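Local coordinates for protein ATPase BagA (Mycobacterium tuberculosis H37Rv, PDB 6BS3) that hydrolyses ATP as one subunit of the heterodimeric BagAB complex, an activity required for resistance to nitric oxide and to elevated glycerol, at residues A[51-56]-A[157-162]. Numbering follows the deposited sequence.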
loop_
_atom_site.group_PDB
_atom_site.type_symbol
_atom_site.label_atom_id
_atom_site.label_comp_id
_atom_site.label_asym_id
_atom_site.label_seq_id
_atom_site.Cartn_x
_atom_site.Cartn_y
_atom_site.Cartn_z
ATOM N N LYS A 51 31.182 2.729 -1.815
ATOM C CA LYS A 51 30.519 2.173 -0.633
ATOM C C LYS A 51 29.232 2.937 -0.388
ATOM O O LYS A 51 29.285 4.131 -0.102
ATOM C CB LYS A 51 31.439 2.217 0.604
ATOM C CG LYS A 51 30.899 1.414 1.790
ATOM C CD LYS A 51 31.622 1.740 3.089
ATOM C CE LYS A 51 32.935 1.024 3.241
ATOM N NZ LYS A 51 33.399 1.073 4.650
ATOM N N VAL A 52 28.079 2.252 -0.520
ATOM C CA VAL A 52 26.759 2.865 -0.344
ATOM C C VAL A 52 25.991 2.232 0.833
ATOM O O VAL A 52 26.038 1.014 1.023
ATOM C CB VAL A 52 25.964 2.854 -1.684
ATOM C CG1 VAL A 52 24.508 3.285 -1.497
ATOM C CG2 VAL A 52 26.647 3.737 -2.735
ATOM N N LEU A 53 25.308 3.074 1.631
ATOM C CA LEU A 53 24.475 2.603 2.731
ATOM C C LEU A 53 22.989 2.630 2.337
ATOM O O LEU A 53 22.476 3.672 1.920
ATOM C CB LEU A 53 24.726 3.395 4.041
ATOM C CG LEU A 53 23.975 2.887 5.295
ATOM C CD1 LEU A 53 24.490 1.518 5.756
ATOM C CD2 LEU A 53 24.086 3.867 6.420
ATOM N N LEU A 54 22.307 1.477 2.464
ATOM C CA LEU A 54 20.866 1.329 2.207
ATOM C C LEU A 54 20.147 1.342 3.578
ATOM O O LEU A 54 20.375 0.461 4.415
ATOM C CB LEU A 54 20.589 0.024 1.415
ATOM C CG LEU A 54 19.128 -0.338 1.124
ATOM C CD1 LEU A 54 18.422 0.755 0.252
ATOM C CD2 LEU A 54 19.029 -1.731 0.536
ATOM N N VAL A 55 19.308 2.364 3.810
ATOM C CA VAL A 55 18.619 2.616 5.090
ATOM C C VAL A 55 17.099 2.424 5.028
ATOM O O VAL A 55 16.459 2.940 4.115
ATOM C CB VAL A 55 18.963 4.050 5.592
ATOM C CG1 VAL A 55 18.309 4.360 6.946
ATOM C CG2 VAL A 55 20.472 4.290 5.652
ATOM N N GLU A 56 16.515 1.714 6.008
ATOM C CA GLU A 56 15.051 1.627 6.132
ATOM C C GLU A 56 14.654 2.176 7.517
ATOM O O GLU A 56 15.422 2.039 8.464
ATOM C CB GLU A 56 14.478 0.250 5.807
ATOM C CG GLU A 56 14.770 -0.814 6.851
ATOM C CD GLU A 56 14.057 -2.099 6.518
ATOM O OE1 GLU A 56 14.742 -3.137 6.415
ATOM O OE2 GLU A 56 12.822 -2.064 6.323
ATOM N N ASP A 157 29.973 6.821 0.166
ATOM C CA ASP A 157 29.920 7.636 -1.053
ATOM C C ASP A 157 28.517 8.192 -1.242
ATOM O O ASP A 157 28.364 9.282 -1.781
ATOM C CB ASP A 157 30.337 6.819 -2.277
ATOM C CG ASP A 157 31.799 6.480 -2.190
ATOM O OD1 ASP A 157 32.626 7.382 -2.431
ATOM O OD2 ASP A 157 32.119 5.334 -1.819
ATOM N N ALA A 158 27.500 7.445 -0.785
ATOM C CA ALA A 158 26.086 7.832 -0.843
ATOM C C ALA A 158 25.289 7.046 0.178
ATOM O O ALA A 158 25.702 5.967 0.609
ATOM C CB ALA A 158 25.505 7.597 -2.247
ATOM N N ILE A 159 24.141 7.601 0.561
ATOM C CA ILE A 159 23.156 7.005 1.463
ATOM C C ILE A 159 21.844 6.952 0.684
ATOM O O ILE A 159 21.406 7.964 0.128
ATOM C CB ILE A 159 22.976 7.818 2.789
ATOM C CG1 ILE A 159 24.342 8.160 3.483
ATOM C CG2 ILE A 159 21.979 7.138 3.756
ATOM C CD1 ILE A 159 25.147 7.074 4.032
ATOM N N VAL A 160 21.231 5.772 0.634
ATOM C CA VAL A 160 19.942 5.594 -0.034
ATOM C C VAL A 160 18.932 5.200 1.040
ATOM O O VAL A 160 19.132 4.222 1.760
ATOM C CB VAL A 160 19.969 4.616 -1.251
ATOM C CG1 VAL A 160 18.592 4.546 -1.927
ATOM C CG2 VAL A 160 21.061 5.016 -2.269
ATOM N N VAL A 161 17.898 6.018 1.201
ATOM C CA VAL A 161 16.864 5.753 2.181
ATOM C C VAL A 161 15.610 5.229 1.479
ATOM O O VAL A 161 15.094 5.875 0.555
ATOM C CB VAL A 161 16.582 6.975 3.117
ATOM C CG1 VAL A 161 15.549 6.640 4.190
ATOM C CG2 VAL A 161 17.869 7.475 3.767
ATOM N N ASP A 162 15.163 4.012 1.895
ATOM C CA ASP A 162 13.893 3.396 1.533
ATOM C C ASP A 162 12.993 4.149 2.548
ATOM O O ASP A 162 12.936 3.818 3.733
ATOM C CB ASP A 162 13.965 1.883 1.769
ATOM C CG ASP A 162 12.690 1.066 1.657
ATOM O OD1 ASP A 162 11.635 1.639 1.314
ATOM O OD2 ASP A 162 12.744 -0.138 1.933
#
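Parallel pairing of neighbouring strands in the central sheet of a P-loop ATPase is illustrated by residues 51-56 and 157-162, where Leu-53 and Val-55 bond to the backbone of Ala-158, Val-160 and Asp-162. The amide of Leu-53 reaches Ala-158 O at 3.1 Å and its carbonyl takes the amide of Val-160; Val-55 repeats the pattern, accepting from Asp-162 N at 2.8 Å. Where segment 157-162 begins, before its strand, Asp-157 grips Lys-51 twice. Its amide donates to Lys-51 O, while OD2 accepts from Lys-51 N at 2.8 Å in a nearly straight bond, met on the anti side of the carboxylate; CG stands beside the backbone N of Asp-157 and anti to the carbonyl carbon (chi1 -68°), which puts OD2 on the same side as the amide, facing Lys-51.

In the P-loop NTPase fold, helix 34-46 follows the P-loop, and strand 158-162 lies between strands 51-56 and 23-28, the latter leading into the loop.

On the apolar face carrying Leu-53, Val-55, Ile-159 and Val-161, the CD1 tip of Ile-159 lies against Leu-53 CB at 3.7 Å, the two side chains running side by side, and its other branch, CG2, meets Val-55 CG2 at 3.7 Å. The face of Val-52, Leu-54 and Val-160, apolar until it ends in Glu-56 and Asp-162, brings Val-52 CG1 to Val-160 CG2 at 3.9 Å. Helix 130-146 packs over the first face through Thr-144, Val-145 and Ile-141, and helix 34-46 rests on Val-52. Asp-162 OD2 hydrogen-bonds Ser-35 OG, a position consistent with a Walker B aspartate, and the nearest atom of its side chain is about 4 Å from the bound magnesium ion, while Glu-56, on the same face, accepts from the amides of Gly-62 (OE2) and Ile-63 (OE1).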